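PDB 3LNL: GTP cyclohydrolase 1 type 2 homolog, which is of unknown function but forms a toroid-shaped homohexamer of the NIF3 family, each subunit holding a dinuclear zinc centre. Local coordinates for residues S67-I72 and I328-E333. The protein carries 2 engineered substitutions. Residues are numbered along the deposited sequence; the frame is centred on the assembly and turned at random.
Sequences SHHPLI and INHYSE. With ZN (zinc ion), chain F; ZN (zinc ion), chain G.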
loop_
_atom_site.group_PDB
_atom_site.type_symbol
_atom_site.label_atom_id
_atom_site.label_comp_id
_atom_site.label_asym_id
_atom_site.label_seq_id
_atom_site.Cartn_x
_atom_site.Cartn_y
_atom_site.Cartn_z
ATOM N N SER B 67 -0.743 11.289 -32.559
ATOM C CA SER B 67 -0.788 9.851 -32.445
ATOM C C SER B 67 -1.832 9.464 -31.410
ATOM O O SER B 67 -2.236 10.293 -30.591
ATOM C CB SER B 67 0.598 9.276 -32.060
ATOM O OG SER B 67 0.931 9.587 -30.695
ATOM N N HIS B 68 -2.288 8.214 -31.481
ATOM C CA HIS B 68 -3.123 7.662 -30.444
ATOM C C HIS B 68 -2.248 7.257 -29.252
ATOM O O HIS B 68 -2.431 7.745 -28.138
ATOM C CB HIS B 68 -3.913 6.464 -30.950
ATOM C CG HIS B 68 -4.846 5.885 -29.943
ATOM N ND1 HIS B 68 -5.658 6.659 -29.146
ATOM C CD2 HIS B 68 -5.099 4.604 -29.597
ATOM C CE1 HIS B 68 -6.413 5.873 -28.401
ATOM N NE2 HIS B 68 -6.013 4.622 -28.563
ATOM N N HIS B 69 -1.253 6.424 -29.503
ATOM C CA HIS B 69 -0.413 5.934 -28.438
ATOM C C HIS B 69 0.628 7.004 -28.084
ATOM O O HIS B 69 1.238 7.594 -28.983
ATOM C CB HIS B 69 0.265 4.647 -28.816
ATOM C CG HIS B 69 -0.673 3.480 -28.933
ATOM N ND1 HIS B 69 -0.431 2.421 -29.784
ATOM C CD2 HIS B 69 -1.848 3.217 -28.329
ATOM C CE1 HIS B 69 -1.417 1.547 -29.678
ATOM N NE2 HIS B 69 -2.250 1.962 -28.742
ATOM N N PRO B 70 0.862 7.223 -26.801
ATOM C CA PRO B 70 1.817 8.249 -26.384
ATOM C C PRO B 70 3.244 7.718 -26.545
ATOM O O PRO B 70 3.616 6.686 -25.998
ATOM C CB PRO B 70 1.437 8.502 -24.908
ATOM C CG PRO B 70 0.784 7.284 -24.471
ATOM C CD PRO B 70 0.142 6.658 -25.657
ATOM N N LEU B 71 4.069 8.433 -27.294
ATOM C CA LEU B 71 5.422 7.994 -27.545
ATOM C C LEU B 71 6.209 8.005 -26.232
ATOM O O LEU B 71 7.128 7.196 -26.046
ATOM C CB LEU B 71 6.075 8.922 -28.551
ATOM C CG LEU B 71 7.510 8.660 -28.998
ATOM C CD1 LEU B 71 7.628 7.250 -29.674
ATOM C CD2 LEU B 71 8.011 9.775 -29.908
ATOM N N ILE B 72 5.885 8.962 -25.374
ATOM C CA ILE B 72 6.447 9.005 -24.013
ATOM C C ILE B 72 5.321 8.603 -23.108
ATOM O O ILE B 72 4.276 9.248 -23.096
ATOM C CB ILE B 72 6.972 10.385 -23.616
ATOM C CG1 ILE B 72 8.108 10.809 -24.547
ATOM C CG2 ILE B 72 7.475 10.387 -22.083
ATOM C CD1 ILE B 72 8.498 12.315 -24.395
ATOM N N ILE B 328 -9.303 -9.159 -32.525
ATOM C CA ILE B 328 -9.051 -8.506 -33.813
ATOM C C ILE B 328 -7.630 -7.897 -33.892
ATOM O O ILE B 328 -7.263 -7.244 -34.907
ATOM C CB ILE B 328 -10.055 -7.409 -34.122
ATOM C CG1 ILE B 328 -10.120 -6.366 -33.005
ATOM C CG2 ILE B 328 -11.402 -8.022 -34.438
ATOM C CD1 ILE B 328 -10.929 -5.053 -33.412
ATOM N N ASN B 329 -6.859 -8.136 -32.827
ATOM C CA ASN B 329 -5.520 -7.590 -32.616
ATOM C C ASN B 329 -5.575 -6.145 -32.145
ATOM O O ASN B 329 -6.526 -5.393 -32.441
ATOM C CB ASN B 329 -4.627 -7.800 -33.852
ATOM C CG ASN B 329 -4.568 -9.278 -34.284
ATOM O OD1 ASN B 329 -4.447 -10.168 -33.435
ATOM N ND2 ASN B 329 -4.775 -9.536 -35.581
ATOM N N HIS B 330 -4.631 -5.788 -31.296
ATOM C CA HIS B 330 -4.530 -4.446 -30.769
ATOM C C HIS B 330 -4.295 -3.499 -31.943
ATOM O O HIS B 330 -4.844 -2.374 -31.953
ATOM C CB HIS B 330 -3.342 -4.433 -29.827
ATOM C CG HIS B 330 -3.183 -3.217 -28.965
ATOM N ND1 HIS B 330 -2.778 -3.318 -27.642
ATOM C CD2 HIS B 330 -3.323 -1.899 -29.224
ATOM C CE1 HIS B 330 -2.643 -2.095 -27.139
ATOM N NE2 HIS B 330 -3.059 -1.220 -28.044
ATOM N N TYR B 331 -3.491 -3.958 -32.926
ATOM C CA TYR B 331 -3.206 -3.156 -34.093
ATOM C C TYR B 331 -4.452 -2.624 -34.842
ATOM O O TYR B 331 -4.356 -1.593 -35.536
ATOM C CB TYR B 331 -2.241 -3.860 -35.074
ATOM C CG TYR B 331 -1.787 -2.931 -36.168
ATOM C CD1 TYR B 331 -0.951 -1.861 -35.866
ATOM C CD2 TYR B 331 -2.292 -3.038 -37.448
ATOM C CE1 TYR B 331 -0.601 -0.915 -36.820
ATOM C CE2 TYR B 331 -1.931 -2.119 -38.439
ATOM C CZ TYR B 331 -1.081 -1.032 -38.092
ATOM O OH TYR B 331 -0.710 -0.121 -39.044
ATOM N N SER B 332 -5.609 -3.266 -34.693
ATOM C CA SER B 332 -6.819 -2.759 -35.282
ATOM C C SER B 332 -7.255 -1.376 -34.798
ATOM O O SER B 332 -8.056 -0.751 -35.465
ATOM C CB SER B 332 -7.960 -3.739 -35.202
ATOM O OG SER B 332 -7.721 -4.864 -36.029
ATOM N N GLU B 333 -6.666 -0.856 -33.729
ATOM C CA GLU B 333 -6.805 0.580 -33.441
ATOM C C GLU B 333 -6.304 1.509 -34.560
ATOM O O GLU B 333 -6.586 2.708 -34.536
ATOM C CB GLU B 333 -6.115 0.925 -32.134
ATOM C CG GLU B 333 -6.763 0.330 -30.926
ATOM C CD GLU B 333 -6.257 0.954 -29.688
ATOM O OE1 GLU B 333 -6.990 1.800 -29.132
ATOM O OE2 GLU B 333 -5.100 0.674 -29.318
HETATM ZN ZN ZN F . -3.885 0.912 -27.655
HETATM ZN ZN ZN G . -6.821 2.859 -27.486
HETATM O O HOH W 1 -2.421 0.962 -25.957
HETATM O O HOH W 2 -5.115 -0.161 -26.141
HETATM O O HOH W 3 -4.917 2.549 -26.688
HETATM O O HOH W 4 -7.074 1.047 -26.277
#
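H68 and E333 are the pair whose CA atoms come nearest, 8.5 Å apart, where the loop that follows strand 64-67 faces a 3-10 turn begun at H330; two zinc ions fill the gap between them. The carboxylate of E333 bridges the pair: OE1 binds the chain G zinc at 2.0 Å, and OE2 binds the chain F zinc at 2.1 Å. H68 and H69, though consecutive, serve different metals. H68 reaches the chain G zinc through NE2 (2.2 Å), its side chain swung away from the backbone N (chi1 -177°) and its ring turned 86° from the carboxylate plane. NE2 of H69 binds the chain F zinc, also at 2.2 Å. H330 NE2 reaches this second ion at 2.3 Å; the H69 and H330 rings approach with neither over the other's face, their planes 76° apart. Water 3 bridges both ions, waters 1 and 2 bring the chain F zinc to six ligands, and water 4 and D106 join H68 and E333 on the other. Behind the metals a second shell fixes ring rotation: ND1 of H68, H69 and H330 is hydrogen-bonded to M101 O, D48 OD1 and D309 OD2, respectively. H312 and H313 of a neighbouring subunit pack against H69 and H330, bringing the site to a subunit interface. At the end of strand 64-67, the S67 hydroxyl donates to H69 O (OG to O, 2.6 Å). No direct hydrogen bond links the two segments, so the dinuclear centre joins the N- and C-terminal NIF3 domains, separated in sequence by the PII-like insertion, through metal coordination. Shared between two zinc ions, water 3 would probably be acidified, as in dinuclear hydrolases, though no activity is established for this protein.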